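Local coordinates for protein PA0821 (Pseudomonas aeruginosa, PDB 7DRG) that probably acts as the immunity protein (antitoxin) that protects the cell against a putative type VI secretion effector containing a VRR-NUC domain, at residues P52-S57 against R171-E176; R97-A102 against F111-G116. All coordinates share one frame; numbering follows the deposited sequence.

Both contacts gather around helix 52-69, and their centres lie about 16 Å apart. Interaction 1 sets the first turns of that helix against the C-terminal end of helix 161-173; it is partly buried and mixes a small apolar pairing with the CH2 groups of a serine and an arginine. Interaction 2 is fully buried and packs the short helix 96-101 against strand 109-114 through selenomethionines and aromatic rings. The two touch where Arg55 CD of segment 52-57 meets Met100 CE of segment 97-102 at 3.7 Å. Partly buried helix-helix packing thus contrasts with buried selenium-aromatic packing of helix on strand, though both lie at a similar distance from the chain centre.

Interaction 1: P52-S57 against R171-E176; sequences PLVRES and RRLEPE
Ser57 and Arg172 meet through their first side-chain carbons: both bonds from CA to CB point at the opposite helix, and CB of Ser57 lies 3.8 Å from CB of Arg172. The backbones come close here, with the CA atoms of Ser57 and Arg172 6.0 Å apart. Arg172 then turns along helix 52-69. Its CG stands opposite the carbonyl carbon and beside the backbone N (chi1 -36°), and the extended chain from CG to NE carries CD past the serine, 3.6 Å from the backbone O of Ser57. The contact is therefore made by the aliphatic part of the arginine; the side chain also packs on Gln60 and Cys61, and its guanidinium NH2 forms a salt bridge with Glu64, further along the same helix. With chi1 -75°, OG of Ser57 bonds weakly to the backbone O of Leu53 (3.4 Å) yet stays at van der Waals distance from Arg172 CB. Ser57 CB also approaches Leu173 CD2, at 4.3 Å. One turn earlier on helix 52-69, Val54 completes the contact. Its CG1 touches CD2 of Leu173 at 4.2 Å, one methyl branch against another. Leu173 gets there by the reach of its side chain, and the same leucine also packs on Leu58, while Val54 rests on Phe46 of strand 34-46. Glu174, with positive phi (41°), takes the chain out of the helix just beyond this point, and Pro175 then packs on Leu44 and Leu235. This is plain helix-helix packing, its close backbone approach consistent with the small Ser57, that joins the N-terminal end of helix 52-69 to the C-terminal end of helix 161-173 beside strand 34-46 in this member of the type VI immunity (TsiV) family.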
ATOM      1  N   PRO B  52      21.638 -13.847  36.579  1.00 20.41           N
ATOM      2  CA  PRO B  52      21.724 -12.546  37.260  1.00 22.99           C
ATOM      3  C   PRO B  52      22.605 -11.526  36.558  1.00 19.19           C
ATOM      4  O   PRO B  52      22.256 -10.340  36.560  1.00 21.18           O
ATOM      5  CB  PRO B  52      22.282 -12.919  38.643  1.00 21.74           C
ATOM      6  CG  PRO B  52      21.866 -14.319  38.839  1.00 28.20           C
ATOM      7  CD  PRO B  52      21.943 -14.965  37.488  1.00 26.17           C
ATOM      8  N   LEU B  53      23.745 -11.935  35.985  1.00 19.73           N
ATOM      9  CA  LEU B  53      24.634 -10.962  35.358  1.00 22.55           C
ATOM     10  C   LEU B  53      23.981 -10.324  34.140  1.00 21.11           C
ATOM     11  O   LEU B  53      24.124  -9.114  33.927  1.00 19.01           O
ATOM     12  CB  LEU B  53      25.963 -11.618  34.977  1.00 23.91           C
ATOM     13  CG  LEU B  53      26.873 -11.944  36.164  1.00 29.41           C
ATOM     14  CD1 LEU B  53      28.180 -12.546  35.679  1.00 29.50           C
ATOM     15  CD2 LEU B  53      27.123 -10.700  37.001  1.00 27.51           C
ATOM     16  N   VAL B  54      23.241 -11.110  33.349  1.00 19.68           N
ATOM     17  CA  VAL B  54      22.566 -10.548  32.180  1.00 19.40           C
ATOM     18  C   VAL B  54      21.424  -9.649  32.619  1.00 21.82           C
ATOM     19  O   VAL B  54      21.188  -8.588  32.026  1.00 19.87           O
ATOM     20  CB  VAL B  54      22.083 -11.662  31.232  1.00 18.35           C
ATOM     21  CG1 VAL B  54      21.238 -11.081  30.078  1.00 17.94           C
ATOM     22  CG2 VAL B  54      23.252 -12.433  30.666  1.00 21.51           C
ATOM     23  N   ARG B  55      20.699 -10.047  33.670  1.00 20.25           N
ATOM     24  CA  ARG B  55      19.638  -9.186  34.182  1.00 19.94           C
ATOM     25  C   ARG B  55      20.194  -7.859  34.691  1.00 19.75           C
ATOM     26  O   ARG B  55      19.614  -6.801  34.419  1.00 19.23           O
ATOM     27  CB  ARG B  55      18.850  -9.919  35.262  1.00 19.06           C
ATOM     28  CG  ARG B  55      18.018 -11.039  34.668  1.00 18.69           C
ATOM     29  CD  ARG B  55      17.340 -11.884  35.723  1.00 22.44           C
ATOM     30  NE  ARG B  55      16.523 -12.912  35.088  1.00 20.08           N
ATOM     31  CZ  ARG B  55      15.668 -13.689  35.747  1.00 25.37           C
ATOM     32  NH1 ARG B  55      15.518 -13.540  37.061  1.00 26.36           N
ATOM     33  NH2 ARG B  55      14.965 -14.608  35.092  1.00 26.65           N
ATOM     34  N   GLU B  56      21.337  -7.882  35.393  1.00 20.48           N
ATOM     35  CA  GLU B  56      21.955  -6.623  35.804  1.00 17.98           C
ATOM     36  C   GLU B  56      22.327  -5.767  34.602  1.00 19.19           C
ATOM     37  O   GLU B  56      22.178  -4.539  34.637  1.00 20.49           O
ATOM     38  CB  GLU B  56      23.195  -6.888  36.656  1.00 21.90           C
ATOM     39  CG  GLU B  56      22.898  -7.627  37.938  1.00 30.71           C
ATOM     40  CD  GLU B  56      24.160  -7.961  38.722  1.00 48.01           C
ATOM     41  OE1 GLU B  56      25.234  -7.390  38.410  1.00 46.65           O
ATOM     42  OE2 GLU B  56      24.071  -8.842  39.603  1.00 60.44           O
ATOM     43  N   SER B  57      22.845  -6.394  33.543  1.00 19.99           N
ATOM     44  CA  SER B  57      23.204  -5.636  32.347  1.00 18.48           C
ATOM     45  C   SER B  57      21.970  -5.050  31.674  1.00 18.38           C
ATOM     46  O   SER B  57      22.009  -3.919  31.176  1.00 19.56           O
ATOM     47  CB  SER B  57      23.992  -6.517  31.379  1.00 20.08           C
ATOM     48  OG  SER B  57      25.322  -6.694  31.870  1.00 22.57           O
ATOM     49  N   ARG B 171      27.269  -4.332  23.498  1.00 19.67           N
ATOM     50  CA  ARG B 171      28.473  -4.623  24.264  1.00 20.54           C
ATOM     51  C   ARG B 171      28.155  -5.404  25.536  1.00 23.60           C
ATOM     52  O   ARG B 171      28.893  -6.328  25.902  1.00 25.68           O
ATOM     53  CB  ARG B 171      29.178  -3.306  24.580  1.00 28.63           C
ATOM     54  CG  ARG B 171      30.572  -3.418  25.124  1.00 33.71           C
ATOM     55  CD  ARG B 171      31.408  -2.269  24.578  1.00 23.65           C
ATOM     56  NE  ARG B 171      30.689  -0.993  24.594  1.00 22.34           N
ATOM     57  CZ  ARG B 171      30.966   0.022  23.781  1.00 23.74           C
ATOM     58  NH1 ARG B 171      31.936  -0.098  22.880  1.00 26.29           N
ATOM     59  NH2 ARG B 171      30.272   1.153  23.856  1.00 25.28           N
ATOM     60  N   ARG B 172      27.051  -5.077  26.200  1.00 18.99           N
ATOM     61  CA  ARG B 172      26.724  -5.771  27.469  1.00 22.19           C
ATOM     62  C   ARG B 172      25.981  -7.088  27.262  1.00 25.64           C
ATOM     63  O   ARG B 172      26.122  -7.930  28.107  1.00 24.27           O
ATOM     64  CB  ARG B 172      25.691  -5.054  28.340  1.00 26.97           C
ATOM     65  CG  ARG B 172      25.725  -3.552  28.358  1.00 33.51           C
ATOM     66  CD  ARG B 172      25.101  -3.006  29.611  1.00 23.83           C
ATOM     67  NE  ARG B 172      25.696  -1.718  29.830  1.00 23.00           N
ATOM     68  CZ  ARG B 172      25.238  -0.603  29.315  1.00 26.07           C
ATOM     69  NH1 ARG B 172      24.152  -0.622  28.578  1.00 19.54           N
ATOM     70  NH2 ARG B 172      25.852   0.533  29.536  1.00 23.99           N
ATOM     71  N   LEU B 173      25.182  -7.215  26.205  1.00 19.34           N
ATOM     72  CA  LEU B 173      24.333  -8.386  26.076  1.00 16.60           C
ATOM     73  C   LEU B 173      24.928  -9.455  25.176  1.00 19.39           C
ATOM     74  O   LEU B 173      24.409 -10.581  25.163  1.00 22.87           O
ATOM     75  CB  LEU B 173      22.951  -7.980  25.540  1.00 17.75           C
ATOM     76  CG  LEU B 173      22.184  -6.993  26.427  1.00 18.92           C
ATOM     77  CD1 LEU B 173      20.886  -6.563  25.754  1.00 19.71           C
ATOM     78  CD2 LEU B 173      21.894  -7.611  27.793  1.00 20.49           C
ATOM     79  N   GLU B 174      25.994  -9.133  24.435  1.00 19.96           N
ATOM     80  CA  GLU B 174      26.625 -10.014  23.455  1.00 22.31           C
ATOM     81  C   GLU B 174      25.569 -10.772  22.636  1.00 21.89           C
ATOM     82  O   GLU B 174      25.491 -12.000  22.698  1.00 21.91           O
ATOM     83  CB  GLU B 174      27.600 -10.977  24.124  1.00 28.32           C
ATOM     84  CG  GLU B 174      28.670 -10.230  24.931  1.00 36.31           C
ATOM     85  CD  GLU B 174      29.983 -10.985  25.041  1.00 52.84           C
ATOM     86  OE1 GLU B 174      29.966 -12.144  25.507  1.00 58.05           O
ATOM     87  OE2 GLU B 174      31.033 -10.408  24.663  1.00 49.23           O
ATOM     88  N   PRO B 175      24.755 -10.055  21.862  1.00 20.02           N
ATOM     89  CA  PRO B 175      23.605 -10.679  21.199  1.00 19.34           C
ATOM     90  C   PRO B 175      24.024 -11.620  20.084  1.00 20.40           C
ATOM     91  O   PRO B 175      25.141 -11.565  19.563  1.00 23.14           O
ATOM     92  CB  PRO B 175      22.827  -9.481  20.631  1.00 19.10           C
ATOM     93  CG  PRO B 175      23.402  -8.266  21.322  1.00 19.77           C
ATOM     94  CD  PRO B 175      24.829  -8.610  21.590  1.00 19.24           C
ATOM     95  N   GLU B 176      23.080 -12.483  19.701  1.00 19.71           N
ATOM     96  CA  GLU B 176      23.307 -13.370  18.567  1.00 19.89           C
ATOM     97  C   GLU B 176      23.163 -12.624  17.246  1.00 22.30           C
ATOM     98  O   GLU B 176      23.897 -12.895  16.289  1.00 21.61           O
ATOM     99  CB  GLU B 176      22.318 -14.537  18.616  1.00 22.03           C
ATOM    100  CG  GLU B 176      22.211 -15.203  19.983  1.00 24.03           C
ATOM    101  CD  GLU B 176      23.421 -16.039  20.324  1.00 30.08           C
ATOM    102  OE1 GLU B 176      23.763 -16.925  19.511  1.00 33.14           O
ATOM    103  OE2 GLU B 176      24.028 -15.804  21.402  1.00 31.37           O
TER

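Interaction 2: R97-A102 against F111-G116; sequences REMMGA and FCYTSG
The Phe111 ring presents its edge to Met99, a selenomethionine whose SE lies close to the ring plane, 77° off the normal and 5.1 Å from the centroid. Its nearest ring atom is CE1, 3.8 Å from SE, and Met99 CB reaches the same CE1 at 3.9 Å. Met99 runs out from the helix and Phe111 from the strand, so that they overlap alongside one another. A bend at chi3 (-72°) turns the Met99 methyl toward Tyr113, where CE stands 3.4 Å from OH; the phenol oxygen comes from the strand side, and the tyrosine ring stacks with Phe62 of helix 52-69. Met100, also a selenomethionine, comes in obliquely, with Met100 CE 4.2 Å from Phe111 CE2. Bends at chi2 and chi3 bring this methyl round, and Met100 also packs on Arg55 and Cys59. All four side chains are buried, with Leu76 of the adjoining strand 75-77 touching both Met99 and Tyr113. The axes of helix 97-101 and strand 111-114 run nearly antiparallel (161°) and 12.3 Å apart, a separation spanned by long side chains. The arrangement is a Met-aromatic contact within a helix-on-sheet core, joining helix 96-101 to strand 109-114.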
ATOM      1  N   ARG B  97      15.322  -2.682  38.758  1.00 23.15           N
ATOM      2  CA  ARG B  97      16.162  -3.557  39.578  1.00 24.24           C
ATOM      3  C   ARG B  97      15.384  -4.176  40.733  1.00 30.07           C
ATOM      4  O   ARG B  97      15.691  -5.296  41.162  1.00 28.31           O
ATOM      5  CB  ARG B  97      17.364  -2.781  40.122  1.00 25.31           C
ATOM      6  CG  ARG B  97      18.380  -2.399  39.055  1.00 29.55           C
ATOM      7  CD  ARG B  97      19.436  -1.423  39.576  1.00 35.02           C
ATOM      8  NE  ARG B  97      20.107  -0.734  38.476  1.00 32.84           N
ATOM      9  CZ  ARG B  97      21.161  -1.212  37.835  1.00 35.51           C
ATOM     10  NH1 ARG B  97      21.667  -2.383  38.189  1.00 43.43           N
ATOM     11  NH2 ARG B  97      21.693  -0.509  36.845  1.00 27.31           N
ATOM     12  N   GLU B  98      14.381  -3.467  41.254  1.00 21.82           N
ATOM     13  CA  GLU B  98      13.594  -4.011  42.351  1.00 24.34           C
ATOM     14  C   GLU B  98      12.670  -5.118  41.863  1.00 28.26           C
ATOM     15  O   GLU B  98      12.497  -6.135  42.541  1.00 27.82           O
ATOM     16  CB  GLU B  98      12.805  -2.889  43.031  1.00 27.32           C
ATOM     17  CG  GLU B  98      12.049  -3.301  44.295  1.00 35.83           C
ATOM     18  CD  GLU B  98      12.940  -3.486  45.522  1.00 40.26           C
ATOM     19  OE1 GLU B  98      14.079  -2.973  45.551  1.00 34.29           O
ATOM     20  OE2 GLU B  98      12.481  -4.153  46.474  1.00 47.67           O
HETATM   21  N   MSE B  99      12.081  -4.950  40.683  1.00 24.50           N
HETATM   22  CA  MSE B  99      11.201  -5.973  40.136  1.00 24.03           C
HETATM   23  C   MSE B  99      12.003  -7.210  39.739  1.00 28.35           C
HETATM   24  O   MSE B  99      11.564  -8.341  39.962  1.00 29.56           O
HETATM   25  CB  MSE B  99      10.412  -5.419  38.949  1.00 23.38           C
HETATM   26  CG  MSE B  99       9.351  -4.423  39.377  1.00 23.72           C
HETATM   27 SE   MSE B  99       8.304  -3.774  37.866  1.00 33.79          SE
HETATM   28  CE  MSE B  99       9.665  -2.640  37.023  1.00 20.94           C
HETATM   29  N   MSE B 100      13.195  -6.996  39.207  1.00 25.45           N
HETATM   30  CA  MSE B 100      14.021  -8.158  38.817  1.00 28.75           C
HETATM   31  C   MSE B 100      14.511  -8.877  40.080  1.00 34.85           C
HETATM   32  O   MSE B 100      14.701 -10.079  40.032  1.00 34.93           O
HETATM   33  CB  MSE B 100      15.219  -7.698  37.987  1.00 31.39           C
HETATM   34  CG  MSE B 100      14.873  -6.898  36.773  1.00 39.37           C
HETATM   35 SE   MSE B 100      15.892  -7.602  35.271  0.55 32.95          SE
HETATM   36  CE  MSE B 100      14.843  -9.163  35.361  1.00 23.20           C
ATOM     37  N   GLY B 101      14.721  -8.139  41.165  1.00 33.71           N
ATOM     38  CA  GLY B 101      15.200  -8.766  42.386  1.00 34.70           C
ATOM     39  C   GLY B 101      14.207  -9.708  43.030  1.00 42.05           C
ATOM     40  O   GLY B 101      14.604 -10.561  43.832  1.00 48.34           O
ATOM     41  N   ALA B 102      12.923  -9.560  42.714  1.00 33.91           N
ATOM     42  CA  ALA B 102      11.895 -10.471  43.190  1.00 36.87           C
ATOM     43  C   ALA B 102      11.787 -11.726  42.337  1.00 40.75           C
ATOM     44  O   ALA B 102      10.880 -12.538  42.564  1.00 40.70           O
ATOM     45  CB  ALA B 102      10.542  -9.756  43.231  1.00 41.70           C
ATOM     46  N   PHE B 111       8.723  -6.969  30.442  1.00 20.76           N
ATOM     47  CA  PHE B 111       8.675  -5.556  30.800  1.00 18.57           C
ATOM     48  C   PHE B 111       8.598  -4.752  29.518  1.00 24.64           C
ATOM     49  O   PHE B 111       9.525  -4.801  28.702  1.00 26.60           O
ATOM     50  CB  PHE B 111       9.911  -5.123  31.599  1.00 19.38           C
ATOM     51  CG  PHE B 111      10.105  -5.877  32.881  1.00 21.26           C
ATOM     52  CD1 PHE B 111       9.436  -5.495  34.032  1.00 21.21           C
ATOM     53  CD2 PHE B 111      10.973  -6.959  32.938  1.00 22.12           C
ATOM     54  CE1 PHE B 111       9.619  -6.183  35.214  1.00 23.76           C
ATOM     55  CE2 PHE B 111      11.154  -7.659  34.120  1.00 21.58           C
ATOM     56  CZ  PHE B 111      10.477  -7.268  35.258  1.00 24.90           C
ATOM     57  N   CYS B 112       7.519  -4.000  29.346  1.00 18.03           N
ATOM     58  CA  CYS B 112       7.358  -3.165  28.159  1.00 18.79           C
ATOM     59  C   CYS B 112       6.989  -1.754  28.595  1.00 21.61           C
ATOM     60  O   CYS B 112       5.851  -1.506  29.004  1.00 22.84           O
ATOM     61  CB  CYS B 112       6.302  -3.746  27.226  1.00 18.48           C
ATOM     62  SG  CYS B 112       6.151  -2.793  25.713  1.00 27.91           S
ATOM     63  N   TYR B 113       7.954  -0.837  28.512  1.00 15.74           N
ATOM     64  CA  TYR B 113       7.730   0.569  28.810  1.00 17.37           C
ATOM     65  C   TYR B 113       7.351   1.286  27.525  1.00 19.45           C
ATOM     66  O   TYR B 113       8.052   1.161  26.512  1.00 18.26           O
ATOM     67  CB  TYR B 113       8.984   1.219  29.390  1.00 16.18           C
ATOM     68  CG  TYR B 113       9.416   0.706  30.746  1.00 16.93           C
ATOM     69  CD1 TYR B 113      10.263  -0.393  30.858  1.00 18.25           C
ATOM     70  CD2 TYR B 113       8.998   1.339  31.908  1.00 19.13           C
ATOM     71  CE1 TYR B 113      10.685  -0.848  32.110  1.00 20.05           C
ATOM     72  CE2 TYR B 113       9.420   0.891  33.163  1.00 19.32           C
ATOM     73  CZ  TYR B 113      10.249  -0.202  33.248  1.00 24.23           C
ATOM     74  OH  TYR B 113      10.663  -0.641  34.484  1.00 24.22           O
ATOM     75  N   THR B 114       6.253   2.039  27.567  1.00 20.74           N
ATOM     76  CA  THR B 114       5.777   2.754  26.388  1.00 21.38           C
ATOM     77  C   THR B 114       5.522   4.215  26.732  1.00 20.77           C
ATOM     78  O   THR B 114       5.526   4.615  27.897  1.00 20.68           O
ATOM     79  CB  THR B 114       4.498   2.129  25.812  1.00 23.49           C
ATOM     80  OG1 THR B 114       3.406   2.339  26.717  1.00 28.73           O
ATOM     81  CG2 THR B 114       4.674   0.639  25.555  1.00 23.07           C
ATOM     82  N   SER B 115       5.277   5.014  25.689  1.00 20.85           N
ATOM     83  CA  SER B 115       5.053   6.447  25.842  1.00 22.28           C
ATOM     84  C   SER B 115       3.722   6.900  25.254  1.00 21.38           C
ATOM     85  O   SER B 115       3.507   8.106  25.099  1.00 21.37           O
ATOM     86  CB  SER B 115       6.196   7.243  25.194  1.00 18.99           C
ATOM     87  OG  SER B 115       6.260   6.971  23.800  1.00 21.38           O
ATOM     88  N   GLY B 116       2.814   5.982  24.940  1.00 21.11           N
ATOM     89  CA  GLY B 116       1.513   6.402  24.446  1.00 23.26           C
ATOM     90  C   GLY B 116       0.750   7.183  25.504  1.00 24.91           C
ATOM     91  O   GLY B 116       0.833   6.892  26.698  1.00 23.62           O
TER